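Local coordinates for protein phenol hydroxylase component phL (Pseudomonas stutzeri, PDB 3U52) that probably serves as the beta subunit of a bacterial multicomponent phenol hydroxylase, a mainly helical partner of the diiron-bearing chain that hydroxylates phenol, at residues D[124-129]-D[229-234]; D[213-218]-D[265-270]; D[221-226]-D[254-259]; D[296-301]-D[305-310]. One frame throughout, in Å; residues are numbered along the deposited sequence.

Contact 1. Residues D[124-129]-D[229-234]; sequences VPLRHV and LVYDKM. With XE (xenon), chain B.
L126 reaches out from residues 124-129 to meet V230, and one methyl does all the touching. Its CB points at helix 211-240. CG turns to the side of the backbone N (chi1 -62°), and CD1 continues the chain away from CA (chi2 -177°), which carries the methyl straight across the gap. At the tip, CD1 of L126 stands 3.5 Å from CG1 of V230, a little closer than carbons usually pack, and 3.9 Å from CG2 of V230, so it nestles against the fork of the valine. The other branch, CD2, lies near the sulfur of M226, one turn earlier on helix 211-240. This is helix-to-helix packing in the buried interior of a ferritin-like bundle, with L167 and W195 closing in around the leucine. CD1 also passes OH of Y231 at 3.9 Å, obliquely to the ring. CG1 of V230 has a second neighbour: it sits 3.8 Å above the centre of the Y231 ring. Residues 229-234 form a wide pi-type turn, with N of M234 bonded to O of L229 at 2.7 Å. On this same turn D232 looks into the xenon pocket, its OD1 3.6 Å from the bound atom. On the side of residues 124-129 turned from V230, R127 makes a salt bridge to an acidic side chain of another protein's chain, and H128 bonds through ND1 to that chain's backbone.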
loop_
_atom_site.group_PDB
_atom_site.type_symbol
_atom_site.label_atom_id
_atom_site.label_comp_id
_atom_site.label_asym_id
_atom_site.label_seq_id
_atom_site.Cartn_x
_atom_site.Cartn_y
_atom_site.Cartn_z
ATOM N N VAL D 124 -38.826 6.509 10.796
ATOM C CA VAL D 124 -38.231 7.277 9.712
ATOM C C VAL D 124 -38.051 8.787 10.001
ATOM O O VAL D 124 -37.030 9.346 9.579
ATOM C CB VAL D 124 -38.886 6.945 8.317
ATOM C CG1 VAL D 124 -38.358 7.843 7.233
ATOM C CG2 VAL D 124 -38.633 5.446 7.969
ATOM N N PRO D 125 -39.015 9.463 10.710
ATOM C CA PRO D 125 -38.787 10.912 10.892
ATOM C C PRO D 125 -37.565 11.296 11.751
ATOM O O PRO D 125 -37.121 12.442 11.711
ATOM C CB PRO D 125 -40.119 11.433 11.477
ATOM C CG PRO D 125 -41.162 10.354 11.102
ATOM C CD PRO D 125 -40.333 9.052 11.208
ATOM N N LEU D 126 -36.996 10.338 12.474
ATOM C CA LEU D 126 -35.707 10.515 13.094
ATOM C C LEU D 126 -34.590 10.965 12.132
ATOM O O LEU D 126 -33.608 11.512 12.602
ATOM C CB LEU D 126 -35.260 9.231 13.819
ATOM C CG LEU D 126 -36.133 8.717 14.980
ATOM C CD1 LEU D 126 -35.468 7.483 15.616
ATOM C CD2 LEU D 126 -36.266 9.804 16.007
ATOM N N ARG D 127 -34.716 10.746 10.813
ATOM C CA ARG D 127 -33.736 11.351 9.900
ATOM C C ARG D 127 -33.638 12.856 10.030
ATOM O O ARG D 127 -32.599 13.441 9.714
ATOM C CB ARG D 127 -34.019 11.025 8.436
ATOM C CG ARG D 127 -35.401 11.373 7.921
ATOM C CD ARG D 127 -35.549 10.960 6.469
ATOM N NE ARG D 127 -36.837 11.425 5.988
ATOM C CZ ARG D 127 -37.040 12.141 4.883
ATOM N NH1 ARG D 127 -36.040 12.423 4.053
ATOM N NH2 ARG D 127 -38.279 12.511 4.579
ATOM N N HIS D 128 -34.742 13.501 10.439
ATOM C CA HIS D 128 -34.745 14.970 10.578
ATOM C C HIS D 128 -33.974 15.410 11.828
ATOM O O HIS D 128 -33.304 16.461 11.890
ATOM C CB HIS D 128 -36.198 15.465 10.593
ATOM C CG HIS D 128 -37.000 15.044 9.398
ATOM N ND1 HIS D 128 -36.708 15.450 8.110
ATOM C CD2 HIS D 128 -38.090 14.248 9.299
ATOM C CE1 HIS D 128 -37.603 14.945 7.280
ATOM N NE2 HIS D 128 -38.450 14.213 7.983
ATOM N N VAL D 129 -33.997 14.555 12.822
ATOM C CA VAL D 129 -33.250 14.764 14.051
ATOM C C VAL D 129 -31.759 14.587 13.738
ATOM O O VAL D 129 -30.918 15.387 14.176
ATOM C CB VAL D 129 -33.736 13.771 15.137
ATOM C CG1 VAL D 129 -32.899 13.862 16.440
ATOM C CG2 VAL D 129 -35.235 14.023 15.420
ATOM N N LEU D 229 -33.667 4.703 23.913
ATOM C CA LEU D 229 -35.118 4.566 23.759
ATOM C C LEU D 229 -35.467 3.928 22.434
ATOM O O LEU D 229 -36.253 2.988 22.372
ATOM C CB LEU D 229 -35.840 5.921 23.880
ATOM C CG LEU D 229 -37.368 5.915 23.677
ATOM C CD1 LEU D 229 -38.077 5.094 24.751
ATOM C CD2 LEU D 229 -37.877 7.354 23.678
ATOM N N VAL D 230 -34.878 4.452 21.369
ATOM C CA VAL D 230 -35.228 4.021 20.012
ATOM C C VAL D 230 -34.586 2.671 19.582
ATOM O O VAL D 230 -35.286 1.747 19.123
ATOM C CB VAL D 230 -34.950 5.127 18.976
ATOM C CG1 VAL D 230 -35.309 4.625 17.559
ATOM C CG2 VAL D 230 -35.767 6.372 19.295
ATOM N N TYR D 231 -33.265 2.557 19.722
ATOM C CA TYR D 231 -32.572 1.399 19.138
ATOM C C TYR D 231 -32.378 0.254 20.103
ATOM O O TYR D 231 -31.897 -0.809 19.686
ATOM C CB TYR D 231 -31.245 1.816 18.472
ATOM C CG TYR D 231 -31.466 2.864 17.401
ATOM C CD1 TYR D 231 -31.212 4.195 17.645
ATOM C CD2 TYR D 231 -32.009 2.517 16.183
ATOM C CE1 TYR D 231 -31.454 5.179 16.650
ATOM C CE2 TYR D 231 -32.240 3.469 15.202
ATOM C CZ TYR D 231 -31.962 4.788 15.442
ATOM O OH TYR D 231 -32.228 5.700 14.439
ATOM N N ASP D 232 -32.740 0.459 21.364
ATOM C CA ASP D 232 -32.840 -0.619 22.321
ATOM C C ASP D 232 -34.277 -0.924 22.685
ATOM O O ASP D 232 -34.767 -2.017 22.407
ATOM C CB ASP D 232 -32.083 -0.299 23.587
ATOM C CG ASP D 232 -30.601 -0.615 23.484
ATOM O OD1 ASP D 232 -30.157 -1.207 22.459
ATOM O OD2 ASP D 232 -29.859 -0.243 24.437
ATOM N N LYS D 233 -34.947 0.039 23.323
ATOM C CA LYS D 233 -36.296 -0.218 23.849
ATOM C C LYS D 233 -37.375 -0.333 22.775
ATOM O O LYS D 233 -38.073 -1.347 22.724
ATOM C CB LYS D 233 -36.638 0.753 24.995
ATOM C CG LYS D 233 -35.721 0.443 26.156
ATOM C CD LYS D 233 -35.749 1.492 27.216
ATOM C CE LYS D 233 -34.409 1.640 27.949
ATOM N NZ LYS D 233 -34.010 0.426 28.716
ATOM N N MET D 234 -37.484 0.654 21.884
ATOM C CA MET D 234 -38.378 0.511 20.747
ATOM C C MET D 234 -38.010 -0.712 19.904
ATOM O O MET D 234 -38.905 -1.431 19.431
ATOM C CB MET D 234 -38.354 1.765 19.904
ATOM C CG MET D 234 -39.657 2.107 19.264
ATOM S SD MET D 234 -39.724 3.867 18.735
ATOM C CE MET D 234 -39.280 4.670 20.282
HETATM XE XE XE B . -28.515 1.950 21.702
#

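Contact 2. Residues D[213-218]-D[265-270]; sequences ELTLVQ and NAMMKA
T215 and M267 meet end to end, and their tips form the tighter half of this pairing. M267 runs out fully extended from CA through SD, then bends at its last torsion (chi3 75°) to bring CE onto the threonine. CE of M267 lies 3.6 Å from CG2 of T215 and 3.7 Å from OG1 of T215, so the methyl covers both branches at once. T215 has OG1 opposite its backbone N (chi1 -163°), and that hydroxyl is engaged by NE2 of H153 and by OD1 of N219, one turn further along the same helix. A polar atom is thus buried beside a methionine methyl, with H153 and N219 as its polar partners. Both segments are helical, 213-218 widening into a pi-type turn at 216-218, and they are neighbours in the long-helix bundle of the ferritin-like fold, here 211-240 against 251-274. The second pair is looser. M268 folds at chi2 and chi3 and lies across L216 at roughly a right angle; its CE comes 3.9 Å from CD1 of L216, its SD 4.2 Å from the same CD1. F212, I220 and L282 add further apolar cover to M268, while W285 packs on L216. The face of helix 251-274 turned from T215 and L216 is the loose side: K269 is exposed to solvent, A266 and A270 partly so.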
loop_
_atom_site.group_PDB
_atom_site.type_symbol
_atom_site.label_atom_id
_atom_site.label_comp_id
_atom_site.label_asym_id
_atom_site.label_seq_id
_atom_site.Cartn_x
_atom_site.Cartn_y
_atom_site.Cartn_z
ATOM N N GLU D 213 -22.170 24.177 25.227
ATOM C CA GLU D 213 -23.591 23.996 25.542
ATOM C C GLU D 213 -24.214 23.116 24.450
ATOM O O GLU D 213 -24.895 22.140 24.745
ATOM C CB GLU D 213 -24.335 25.344 25.636
ATOM C CG GLU D 213 -25.792 25.194 26.121
ATOM C CD GLU D 213 -26.588 26.494 26.107
ATOM O OE1 GLU D 213 -27.824 26.398 26.345
ATOM O OE2 GLU D 213 -26.006 27.586 25.892
ATOM N N LEU D 214 -23.941 23.456 23.183
ATOM C CA LEU D 214 -24.463 22.690 22.058
ATOM C C LEU D 214 -24.015 21.222 22.032
ATOM O O LEU D 214 -24.853 20.334 21.824
ATOM C CB LEU D 214 -24.124 23.365 20.720
ATOM C CG LEU D 214 -24.906 22.884 19.506
ATOM C CD1 LEU D 214 -26.405 22.829 19.682
ATOM C CD2 LEU D 214 -24.517 23.735 18.322
ATOM N N THR D 215 -22.718 20.950 22.229
ATOM C CA THR D 215 -22.283 19.535 22.213
ATOM C C THR D 215 -22.938 18.712 23.342
ATOM O O THR D 215 -23.353 17.556 23.134
ATOM C CB THR D 215 -20.731 19.365 22.163
ATOM O OG1 THR D 215 -20.439 18.032 21.748
ATOM C CG2 THR D 215 -20.080 19.543 23.502
ATOM N N LEU D 216 -23.016 19.310 24.528
ATOM C CA LEU D 216 -23.678 18.731 25.691
ATOM C C LEU D 216 -25.123 18.367 25.386
ATOM O O LEU D 216 -25.555 17.265 25.668
ATOM C CB LEU D 216 -23.644 19.735 26.865
ATOM C CG LEU D 216 -24.481 19.424 28.133
ATOM C CD1 LEU D 216 -23.966 18.185 28.815
ATOM C CD2 LEU D 216 -24.359 20.566 29.079
ATOM N N VAL D 217 -25.882 19.307 24.840
ATOM C CA VAL D 217 -27.317 19.097 24.596
ATOM C C VAL D 217 -27.533 18.051 23.521
ATOM O O VAL D 217 -28.332 17.101 23.700
ATOM C CB VAL D 217 -28.003 20.413 24.160
ATOM C CG1 VAL D 217 -29.469 20.157 23.825
ATOM C CG2 VAL D 217 -27.857 21.462 25.277
ATOM N N GLN D 218 -26.854 18.247 22.393
ATOM C CA GLN D 218 -26.925 17.325 21.263
ATOM C C GLN D 218 -26.300 15.927 21.536
ATOM O O GLN D 218 -26.957 14.881 21.394
ATOM C CB GLN D 218 -26.250 17.934 20.021
ATOM C CG GLN D 218 -26.339 17.021 18.769
ATOM C CD GLN D 218 -27.819 16.815 18.327
ATOM O OE1 GLN D 218 -28.351 17.662 17.673
ATOM N NE2 GLN D 218 -28.429 15.671 18.641
ATOM N N ASN D 265 -18.061 10.475 26.715
ATOM C CA ASN D 265 -17.646 10.342 28.132
ATOM C C ASN D 265 -16.223 10.853 28.456
ATOM O O ASN D 265 -16.038 11.489 29.492
ATOM C CB ASN D 265 -17.777 8.898 28.619
ATOM C CG ASN D 265 -19.217 8.443 28.747
ATOM O OD1 ASN D 265 -20.132 9.261 28.770
ATOM N ND2 ASN D 265 -19.423 7.125 28.862
ATOM N N ALA D 266 -15.214 10.581 27.621
ATOM C CA ALA D 266 -13.872 11.144 27.870
ATOM C C ALA D 266 -13.875 12.700 27.827
ATOM O O ALA D 266 -13.196 13.348 28.641
ATOM C CB ALA D 266 -12.858 10.596 26.921
ATOM N N MET D 267 -14.629 13.296 26.892
ATOM C CA MET D 267 -14.719 14.744 26.818
ATOM C C MET D 267 -15.436 15.344 28.057
ATOM O O MET D 267 -14.929 16.299 28.651
ATOM C CB MET D 267 -15.447 15.177 25.558
ATOM C CG MET D 267 -15.674 16.718 25.462
ATOM S SD MET D 267 -16.478 17.102 23.870
ATOM C CE MET D 267 -18.162 16.544 24.209
ATOM N N MET D 268 -16.587 14.794 28.429
ATOM C CA MET D 268 -17.252 15.183 29.687
ATOM C C MET D 268 -16.360 15.025 30.929
ATOM O O MET D 268 -16.322 15.915 31.744
ATOM C CB MET D 268 -18.570 14.453 29.880
ATOM C CG MET D 268 -19.717 14.965 28.993
ATOM S SD MET D 268 -20.072 16.737 29.157
ATOM C CE MET D 268 -20.896 16.718 30.762
ATOM N N LYS D 269 -15.648 13.909 31.081
ATOM C CA LYS D 269 -14.758 13.722 32.241
ATOM C C LYS D 269 -13.702 14.807 32.381
ATOM O O LYS D 269 -13.424 15.250 33.490
ATOM C CB LYS D 269 -14.037 12.383 32.215
ATOM C CG LYS D 269 -14.894 11.193 32.642
ATOM C CD LYS D 269 -13.996 9.990 33.027
ATOM C CE LYS D 269 -14.056 9.692 34.521
ATOM N NZ LYS D 269 -15.432 9.193 34.903
ATOM N N ALA D 270 -13.112 15.222 31.257
ATOM C CA ALA D 270 -12.029 16.208 31.273
ATOM C C ALA D 270 -12.550 17.617 31.518
ATOM O O ALA D 270 -11.912 18.386 32.236
ATOM C CB ALA D 270 -11.211 16.132 29.977
#

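Contact 3. Residues D[221-226]-D[254-259]; sequences LIDGMM and RDWYKE
D223 and Y257 mark the nearest backbone approach, 8.6 Å from CA to CA, where the axes of the short helical segments 221-226 and 254-259 come within 11.5 Å, at 130° between their N-to-C directions. Across that spacing, aromatic side chains bridge the interior of this ferritin-like helical bundle. Y257 sends its ring across, CG opposite the backbone N (chi1 -177°), and G224, with no side chain of its own, receives the hydroxyl: CA of G224 sits at the ring's edge, near its plane, 3.4 Å from OH of Y257. One residue earlier, the carbonyl O of D223 is 3.7 Å from CE1 of Y257. The same ring lies almost parallel to that of Y227, and both tyrosines line the xenon pocket. W256 lies beside it, its NE1 bonded to OD2 of D159. The aspartate D223 is fixed at both oxygens: OD1 takes NE2 of Q218, and OD2 forms a salt bridge with NH1 of R160. That same OD2 of D223 lies at the indole edge, 4.2 Å from CH2 of W256.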
loop_
_atom_site.group_PDB
_atom_site.type_symbol
_atom_site.label_atom_id
_atom_site.label_comp_id
_atom_site.label_asym_id
_atom_site.label_seq_id
_atom_site.Cartn_x
_atom_site.Cartn_y
_atom_site.Cartn_z
ATOM N N LEU D 221 -27.132 14.827 26.087
ATOM C CA LEU D 221 -28.528 14.812 26.577
ATOM C C LEU D 221 -29.561 14.249 25.580
ATOM O O LEU D 221 -30.281 13.314 25.914
ATOM C CB LEU D 221 -28.960 16.182 27.105
ATOM C CG LEU D 221 -28.116 16.841 28.221
ATOM C CD1 LEU D 221 -28.716 18.235 28.521
ATOM C CD2 LEU D 221 -27.907 15.990 29.505
ATOM N N ILE D 222 -29.627 14.760 24.361
ATOM C CA ILE D 222 -30.599 14.221 23.404
ATOM C C ILE D 222 -30.235 12.766 22.989
ATOM O O ILE D 222 -31.024 11.842 23.153
ATOM C CB ILE D 222 -30.740 15.141 22.180
ATOM C CG1 ILE D 222 -31.450 16.466 22.588
ATOM C CG2 ILE D 222 -31.559 14.464 21.108
ATOM C CD1 ILE D 222 -31.222 17.592 21.614
ATOM N N ASP D 223 -29.012 12.578 22.505
ATOM C CA ASP D 223 -28.554 11.265 22.038
ATOM C C ASP D 223 -28.542 10.232 23.158
ATOM O O ASP D 223 -28.851 9.076 22.918
ATOM C CB ASP D 223 -27.151 11.375 21.410
ATOM C CG ASP D 223 -27.146 12.177 20.087
ATOM O OD1 ASP D 223 -28.216 12.649 19.600
ATOM O OD2 ASP D 223 -26.038 12.376 19.523
ATOM N N GLY D 224 -28.182 10.645 24.371
ATOM C CA GLY D 224 -28.042 9.721 25.474
ATOM C C GLY D 224 -29.346 9.198 26.048
ATOM O O GLY D 224 -29.347 8.287 26.895
ATOM N N MET D 225 -30.459 9.774 25.611
ATOM C CA MET D 225 -31.778 9.268 25.960
ATOM C C MET D 225 -32.410 8.696 24.716
ATOM O O MET D 225 -32.999 7.611 24.772
ATOM C CB MET D 225 -32.661 10.408 26.508
ATOM C CG MET D 225 -32.686 10.510 28.039
ATOM S SD MET D 225 -33.891 11.751 28.590
ATOM C CE MET D 225 -32.953 13.260 28.326
ATOM N N MET D 226 -32.272 9.405 23.585
ATOM C CA MET D 226 -32.891 8.967 22.322
ATOM C C MET D 226 -32.428 7.604 21.787
ATOM O O MET D 226 -33.253 6.768 21.393
ATOM C CB MET D 226 -32.686 10.009 21.226
ATOM C CG MET D 226 -33.280 9.594 19.894
ATOM S SD MET D 226 -33.260 10.960 18.746
ATOM C CE MET D 226 -31.480 11.014 18.409
ATOM N N ARG D 254 -26.785 0.967 16.565
ATOM C CA ARG D 254 -26.366 0.449 17.884
ATOM C C ARG D 254 -24.844 0.355 18.072
ATOM O O ARG D 254 -24.310 0.741 19.140
ATOM C CB ARG D 254 -27.041 -0.891 18.243
ATOM C CG ARG D 254 -28.514 -0.754 18.620
ATOM C CD ARG D 254 -29.162 -2.144 18.944
ATOM N NE ARG D 254 -29.246 -2.955 17.728
ATOM C CZ ARG D 254 -30.235 -2.857 16.852
ATOM N NH1 ARG D 254 -31.229 -2.018 17.104
ATOM N NH2 ARG D 254 -30.231 -3.598 15.726
ATOM N N ASP D 255 -24.145 -0.159 17.052
ATOM C CA ASP D 255 -22.689 -0.186 17.073
ATOM C C ASP D 255 -22.099 1.238 17.149
ATOM O O ASP D 255 -21.163 1.487 17.919
ATOM C CB ASP D 255 -22.157 -0.908 15.797
ATOM C CG ASP D 255 -22.307 -2.459 15.877
ATOM O OD1 ASP D 255 -22.610 -2.972 16.988
ATOM O OD2 ASP D 255 -22.156 -3.162 14.826
ATOM N N TRP D 256 -22.621 2.149 16.323
ATOM C CA TRP D 256 -22.185 3.560 16.329
ATOM C C TRP D 256 -22.314 4.183 17.734
ATOM O O TRP D 256 -21.375 4.802 18.267
ATOM C CB TRP D 256 -22.976 4.406 15.290
ATOM C CG TRP D 256 -22.649 5.864 15.394
ATOM C CD1 TRP D 256 -21.573 6.494 14.830
ATOM C CD2 TRP D 256 -23.319 6.863 16.204
ATOM N NE1 TRP D 256 -21.559 7.827 15.193
ATOM C CE2 TRP D 256 -22.617 8.086 16.020
ATOM C CE3 TRP D 256 -24.481 6.860 17.004
ATOM C CZ2 TRP D 256 -23.017 9.288 16.635
ATOM C CZ3 TRP D 256 -24.865 8.053 17.642
ATOM C CH2 TRP D 256 -24.119 9.248 17.457
ATOM N N TYR D 257 -23.484 3.997 18.332
ATOM C CA TYR D 257 -23.789 4.560 19.630
ATOM C C TYR D 257 -22.855 4.076 20.689
ATOM O O TYR D 257 -22.331 4.897 21.443
ATOM C CB TYR D 257 -25.218 4.274 20.054
ATOM C CG TYR D 257 -25.558 4.921 21.368
ATOM C CD1 TYR D 257 -25.591 6.299 21.485
ATOM C CD2 TYR D 257 -25.794 4.139 22.511
ATOM C CE1 TYR D 257 -25.892 6.899 22.680
ATOM C CE2 TYR D 257 -26.099 4.728 23.727
ATOM C CZ TYR D 257 -26.148 6.122 23.791
ATOM O OH TYR D 257 -26.425 6.764 24.946
ATOM N N LYS D 258 -22.625 2.761 20.745
ATOM C CA LYS D 258 -21.699 2.181 21.725
ATOM C C LYS D 258 -20.299 2.796 21.624
ATOM O O LYS D 258 -19.659 3.103 22.647
ATOM C CB LYS D 258 -21.597 0.658 21.523
ATOM C CG LYS D 258 -22.846 -0.079 22.000
ATOM C CD LYS D 258 -23.023 0.189 23.551
ATOM C CE LYS D 258 -24.459 0.606 23.983
ATOM N NZ LYS D 258 -25.264 -0.509 24.584
ATOM N N GLU D 259 -19.826 2.961 20.397
ATOM C CA GLU D 259 -18.507 3.581 20.168
ATOM C C GLU D 259 -18.495 5.063 20.581
ATOM O O GLU D 259 -17.498 5.567 21.048
ATOM C CB GLU D 259 -18.103 3.396 18.692
ATOM C CG GLU D 259 -16.791 4.101 18.305
ATOM C CD GLU D 259 -16.786 4.550 16.841
ATOM O OE1 GLU D 259 -16.510 3.690 15.964
ATOM O OE2 GLU D 259 -17.079 5.761 16.572
#

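Contact 4. Residues D[296-301]-D[305-310]; sequences ALKPLA and VGIDGL
L310 has CG opposite its backbone N (chi1 -176°), which throws its two methyls across to L297 and K298; I307, CG1 likewise anti to its backbone N (chi1 -168°), turns CD1 toward the lysine. The two segments belong to a helical hairpin, in which helix 276-302 ends, the chain reverses through a short turn, and helix 307-322 starts back beside it. The side chain of L310 packs from its own arm onto the other. Its CD1 is 3.8 Å from CB of L297, the two leucines crossing at about a right angle, and its CD2 rests on the peptide that joins L297 to K298, 3.5 Å from N of K298. Deeper in the bend, CB of L310 meets CB of A301 at 3.7 Å, and A301 gives up more surface to the other arm than any other residue here. Toward the partly exposed side, the aliphatic part of K298 brings CG to 3.5 Å from CD1 of I307, tighter than usual carbon packing; the ammonium beyond it pairs with E302. Y294 backs both I307 and L310. G306 allows the reversal: its phi of 103° with an extended psi would jam a CB against the carbonyl of V305. Its N-H reaches back five residues to close the turn, N of G306 lying 2.8 Å from O of A301, and it arrives from above the carbonyl plane.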
loop_
_atom_site.group_PDB
_atom_site.type_symbol
_atom_site.label_atom_id
_atom_site.label_comp_id
_atom_site.label_asym_id
_atom_site.label_seq_id
_atom_site.Cartn_x
_atom_site.Cartn_y
_atom_site.Cartn_z
ATOM N N ALA D 296 -39.459 15.958 24.873
ATOM C CA ALA D 296 -39.494 15.758 23.410
ATOM C C ALA D 296 -39.624 14.279 23.007
ATOM O O ALA D 296 -40.199 13.955 21.974
ATOM C CB ALA D 296 -38.286 16.394 22.759
ATOM N N LEU D 297 -39.054 13.393 23.816
ATOM C CA LEU D 297 -39.141 11.964 23.607
ATOM C C LEU D 297 -40.431 11.352 24.132
ATOM O O LEU D 297 -40.797 10.279 23.718
ATOM C CB LEU D 297 -37.952 11.283 24.270
ATOM C CG LEU D 297 -36.631 11.644 23.580
ATOM C CD1 LEU D 297 -35.498 11.266 24.440
ATOM C CD2 LEU D 297 -36.527 11.000 22.127
ATOM N N LYS D 298 -41.105 12.031 25.059
ATOM C CA LYS D 298 -42.296 11.462 25.720
ATOM C C LYS D 298 -43.419 11.019 24.737
ATOM O O LYS D 298 -43.885 9.878 24.813
ATOM C CB LYS D 298 -42.789 12.440 26.819
ATOM C CG LYS D 298 -43.947 12.010 27.733
ATOM C CD LYS D 298 -43.796 12.803 29.092
ATOM C CE LYS D 298 -45.047 13.575 29.494
ATOM N NZ LYS D 298 -46.203 12.647 29.807
ATOM N N PRO D 299 -43.842 11.892 23.799
ATOM C CA PRO D 299 -44.887 11.376 22.879
ATOM C C PRO D 299 -44.479 10.160 22.018
ATOM O O PRO D 299 -45.342 9.345 21.624
ATOM C CB PRO D 299 -45.212 12.572 21.976
ATOM C CG PRO D 299 -44.379 13.684 22.394
ATOM C CD PRO D 299 -43.469 13.284 23.514
ATOM N N LEU D 300 -43.184 10.045 21.701
ATOM C CA LEU D 300 -42.689 8.881 21.001
ATOM C C LEU D 300 -42.748 7.636 21.881
ATOM O O LEU D 300 -43.148 6.570 21.421
ATOM C CB LEU D 300 -41.258 9.123 20.488
ATOM C CG LEU D 300 -40.560 8.025 19.665
ATOM C CD1 LEU D 300 -41.252 7.823 18.276
ATOM C CD2 LEU D 300 -39.076 8.344 19.480
ATOM N N ALA D 301 -42.303 7.742 23.126
ATOM C CA ALA D 301 -42.356 6.579 24.012
ATOM C C ALA D 301 -43.824 6.171 24.182
ATOM O O ALA D 301 -44.137 4.993 24.070
ATOM C CB ALA D 301 -41.688 6.849 25.360
ATOM N N VAL D 305 -43.432 2.130 22.988
ATOM C CA VAL D 305 -42.969 1.165 23.985
ATOM C C VAL D 305 -43.523 1.472 25.404
ATOM O O VAL D 305 -43.504 0.615 26.274
ATOM C CB VAL D 305 -41.391 0.990 23.924
ATOM C CG1 VAL D 305 -40.669 2.269 24.361
ATOM C CG2 VAL D 305 -40.936 -0.182 24.756
ATOM N N GLY D 306 -44.033 2.690 25.611
ATOM C CA GLY D 306 -44.658 3.101 26.877
ATOM C C GLY D 306 -43.714 3.977 27.660
ATOM O O GLY D 306 -42.491 3.860 27.511
ATOM N N ILE D 307 -44.266 4.858 28.494
ATOM C CA ILE D 307 -43.458 5.846 29.224
ATOM C C ILE D 307 -42.343 5.245 30.113
ATOM O O ILE D 307 -41.343 5.901 30.389
ATOM C CB ILE D 307 -44.355 6.828 30.048
ATOM C CG1 ILE D 307 -43.553 8.030 30.569
ATOM C CG2 ILE D 307 -45.067 6.093 31.192
ATOM C CD1 ILE D 307 -43.288 9.121 29.512
ATOM N N ASP D 308 -42.521 4.011 30.563
ATOM C CA ASP D 308 -41.527 3.334 31.401
ATOM C C ASP D 308 -40.216 3.070 30.673
ATOM O O ASP D 308 -39.164 3.043 31.300
ATOM C CB ASP D 308 -42.096 2.022 31.922
ATOM C CG ASP D 308 -43.428 2.222 32.653
ATOM O OD1 ASP D 308 -43.411 2.752 33.804
ATOM O OD2 ASP D 308 -44.487 1.875 32.055
ATOM N N GLY D 309 -40.301 2.864 29.355
ATOM C CA GLY D 309 -39.141 2.741 28.496
ATOM C C GLY D 309 -38.331 4.027 28.507
ATOM O O GLY D 309 -37.111 3.982 28.656
ATOM N N LEU D 310 -39.014 5.175 28.373
ATOM C CA LEU D 310 -38.358 6.498 28.504
ATOM C C LEU D 310 -37.814 6.779 29.921
ATOM O O LEU D 310 -36.736 7.372 30.082
ATOM C CB LEU D 310 -39.252 7.658 28.012
ATOM C CG LEU D 310 -38.578 9.044 28.032
ATOM C CD1 LEU D 310 -37.200 9.103 27.293
ATOM C CD2 LEU D 310 -39.504 10.123 27.495
#

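How the contacts relate
Helix 211-240 is the common rail: contacts 1, 2 and 3 all use it, and contacts 2 and 3 also share helix 251-274, contact 3 being nested inside the loop that contact 2 closes. Contact 1 interleaves with both along the chain; contact 4, on helices 276-302 and 307-322, comes last. Centres of contacts 1 and 3 are about 10 Å apart, joined by a probable bond from NH1 of R254 to O of Y231, and together they bring D232 and Y257 to the xenon pocket. Contact 4 touches both of them, L297 packing on M225, while contact 2 lies about 24 Å from it between centres. Contacts 1, 3 and 4 thus form a touching cluster, with contact 2 joined to contact 3 along helix 211-240.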